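Side-chain contact in endoglucanase (PDB 2E4T), which hydrolyses internal beta-1,4-glucosidic bonds of cellulose and also acts on xyloglucan, this chain being its family 44 catalytic part: residues A[56-61]-A[67-72]. Sequence-based numbering, arbitrary orientation.
Sequences NFSNAG and YSDTYL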
loop_
_atom_site.group_PDB
_atom_site.type_symbol
_atom_site.label_atom_id
_atom_site.label_comp_id
_atom_site.label_asym_id
_atom_site.label_seq_id
_atom_site.Cartn_x
_atom_site.Cartn_y
_atom_site.Cartn_z
ATOM N N ASN A 56 -13.030 -21.240 5.359
ATOM C CA ASN A 56 -13.368 -19.867 4.955
ATOM C C ASN A 56 -14.041 -19.016 6.035
ATOM O O ASN A 56 -14.403 -17.871 5.715
ATOM C CB ASN A 56 -14.149 -19.815 3.647
ATOM C CG ASN A 56 -13.378 -20.477 2.545
ATOM O OD1 ASN A 56 -12.320 -19.973 2.108
ATOM N ND2 ASN A 56 -13.862 -21.618 2.088
ATOM N N PHE A 57 -14.178 -19.523 7.252
ATOM C CA PHE A 57 -14.708 -18.686 8.310
ATOM C C PHE A 57 -13.660 -17.667 8.743
ATOM O O PHE A 57 -12.445 -17.845 8.541
ATOM C CB PHE A 57 -15.159 -19.541 9.499
ATOM C CG PHE A 57 -16.243 -20.527 9.124
ATOM C CD1 PHE A 57 -17.396 -20.116 8.491
ATOM C CD2 PHE A 57 -16.148 -21.875 9.493
ATOM C CE1 PHE A 57 -18.406 -21.011 8.184
ATOM C CE2 PHE A 57 -17.132 -22.793 9.184
ATOM C CZ PHE A 57 -18.264 -22.351 8.530
ATOM N N SER A 58 -14.134 -16.600 9.387
ATOM C CA SER A 58 -13.243 -15.564 9.891
ATOM C C SER A 58 -13.990 -14.827 11.013
ATOM O O SER A 58 -15.187 -15.050 11.225
ATOM C CB SER A 58 -12.835 -14.559 8.791
ATOM O OG SER A 58 -13.964 -13.859 8.282
ATOM N N ASN A 59 -13.252 -13.938 11.709
ATOM C CA ASN A 59 -13.796 -13.275 12.882
ATOM C C ASN A 59 -13.645 -11.763 12.742
ATOM O O ASN A 59 -12.593 -11.230 12.375
ATOM C CB ASN A 59 -13.085 -13.801 14.150
ATOM C CG ASN A 59 -13.841 -13.408 15.419
ATOM O OD1 ASN A 59 -13.732 -12.260 15.889
ATOM N ND2 ASN A 59 -14.662 -14.322 15.945
ATOM N N ALA A 60 -14.738 -11.070 13.077
ATOM C CA ALA A 60 -14.789 -9.607 12.975
ATOM C C ALA A 60 -13.945 -8.911 14.042
ATOM O O ALA A 60 -13.622 -7.695 13.885
ATOM C CB ALA A 60 -16.211 -9.137 13.145
ATOM N N GLY A 61 -13.645 -9.595 15.130
ATOM C CA GLY A 61 -12.985 -8.913 16.256
ATOM C C GLY A 61 -13.824 -7.737 16.721
ATOM O O GLY A 61 -15.074 -7.747 16.689
ATOM N N TYR A 67 -17.679 -11.621 16.162
ATOM C CA TYR A 67 -18.434 -12.638 15.429
ATOM C C TYR A 67 -17.531 -13.477 14.528
ATOM O O TYR A 67 -16.781 -12.905 13.710
ATOM C CB TYR A 67 -19.495 -12.028 14.494
ATOM C CG TYR A 67 -20.859 -11.860 15.111
ATOM C CD1 TYR A 67 -21.053 -11.353 16.414
ATOM C CD2 TYR A 67 -21.983 -12.200 14.414
ATOM C CE1 TYR A 67 -22.340 -11.145 16.918
ATOM C CE2 TYR A 67 -23.279 -12.030 14.934
ATOM C CZ TYR A 67 -23.444 -11.525 16.207
ATOM O OH TYR A 67 -24.692 -11.303 16.741
ATOM N N SER A 68 -17.681 -14.797 14.606
ATOM C CA SER A 68 -17.163 -15.699 13.581
ATOM C C SER A 68 -18.295 -16.016 12.618
ATOM O O SER A 68 -19.391 -16.420 13.048
ATOM C CB SER A 68 -16.692 -17.011 14.183
ATOM O OG SER A 68 -15.372 -16.839 14.746
ATOM N N ASP A 69 -18.052 -15.828 11.305
ATOM C CA ASP A 69 -19.137 -15.947 10.347
ATOM C C ASP A 69 -18.559 -16.074 8.927
ATOM O O ASP A 69 -17.346 -16.299 8.732
ATOM C CB ASP A 69 -20.026 -14.701 10.478
ATOM C CG ASP A 69 -19.226 -13.413 10.161
ATOM O OD1 ASP A 69 -18.281 -13.486 9.402
ATOM O OD2 ASP A 69 -19.501 -12.326 10.741
ATOM N N THR A 70 -19.465 -16.039 7.949
ATOM C CA THR A 70 -19.139 -16.189 6.535
ATOM C C THR A 70 -18.905 -14.827 5.832
ATOM O O THR A 70 -18.922 -14.779 4.592
ATOM C CB THR A 70 -20.272 -16.925 5.802
ATOM O OG1 THR A 70 -21.525 -16.259 6.097
ATOM C CG2 THR A 70 -20.389 -18.362 6.280
ATOM N N TYR A 71 -18.593 -13.772 6.586
ATOM C CA TYR A 71 -18.452 -12.449 5.972
ATOM C C TYR A 71 -17.524 -12.433 4.780
ATOM O O TYR A 71 -17.821 -11.776 3.763
ATOM C CB TYR A 71 -17.956 -11.438 7.024
ATOM C CG TYR A 71 -17.628 -10.073 6.420
ATOM C CD1 TYR A 71 -18.641 -9.157 6.159
ATOM C CD2 TYR A 71 -16.338 -9.722 6.054
ATOM C CE1 TYR A 71 -18.344 -7.919 5.555
ATOM C CE2 TYR A 71 -16.020 -8.480 5.489
ATOM C CZ TYR A 71 -17.014 -7.582 5.277
ATOM O OH TYR A 71 -16.739 -6.349 4.716
ATOM N N LEU A 72 -16.339 -13.076 4.856
ATOM C CA LEU A 72 -15.398 -12.931 3.745
ATOM C C LEU A 72 -15.902 -13.660 2.491
ATOM O O LEU A 72 -15.565 -13.244 1.371
ATOM C CB LEU A 72 -13.989 -13.374 4.111
ATOM C CG LEU A 72 -13.258 -12.447 5.054
ATOM C CD1 LEU A 72 -11.930 -13.054 5.457
ATOM C CD2 LEU A 72 -13.041 -11.047 4.405
HETATM O O HOH W 1 -15.620 -15.458 6.621
#
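Ser58 and Asp69 form an antiparallel hydrogen-bonded pair in a short beta hairpin. Asp69 N donates to Ser58 O at 3.0 Å. The return bond, Ser58 N to Asp69 O, is longer at 3.3 Å. Ala60 N to Tyr67 O, 2.8 Å, continues the pairing toward the turn. Between these bonds, Asn59 and Ser68 are a non-hydrogen-bonded pair, and their side chains meet on one face of the sheet. Asn59 ND2 donates to Ser68 OG at 2.9 Å, with the hydroxyl close to the amide plane. The other end of the amide is also used: OD1 accepts from Gly61 N and closes an Asx turn. With CG anti to the backbone N (chi1 -166°), the Asn59 amide reaches across Tyr67 O to Ser68. Ser116 OG is a further partner of Ser68 OG.

Ser58 and Asp69 point to the opposite face, where Arg47 hydrogen-bonds to Ser58 OG and forms a salt bridge with Asp69 OD1. OD1 also accepts from Tyr71 N, 2.8 Å, met from above the carboxylate plane, in a second Asx turn at the start of the helix. Leu72 lays CG and CD1 against Ser58 OG, both at 3.6 Å. A water accepts from Ser58 OG and Leu72 N and donates to Asn56 O and Asp69 O, linking the strand end to the first helical turn. Phe57 and Thr70 run side by side, with Thr70 CG2 at the ring edge, 3.8 Å from Phe57 CE1.

The hairpin lies in the connection between strand 40-43 of the eight-stranded parallel barrel sheet and helix 88-99. Strand 67-69 is central in a separate three-stranded antiparallel sheet, between 58-59 and 121-122. Phe57 and Asn59 touch strand 114-116. Leu72 packs on Val89 of helix 88-99, and Asn56 OD1 is hydrogen-bonded to Val89 N and to Tyr51 OH.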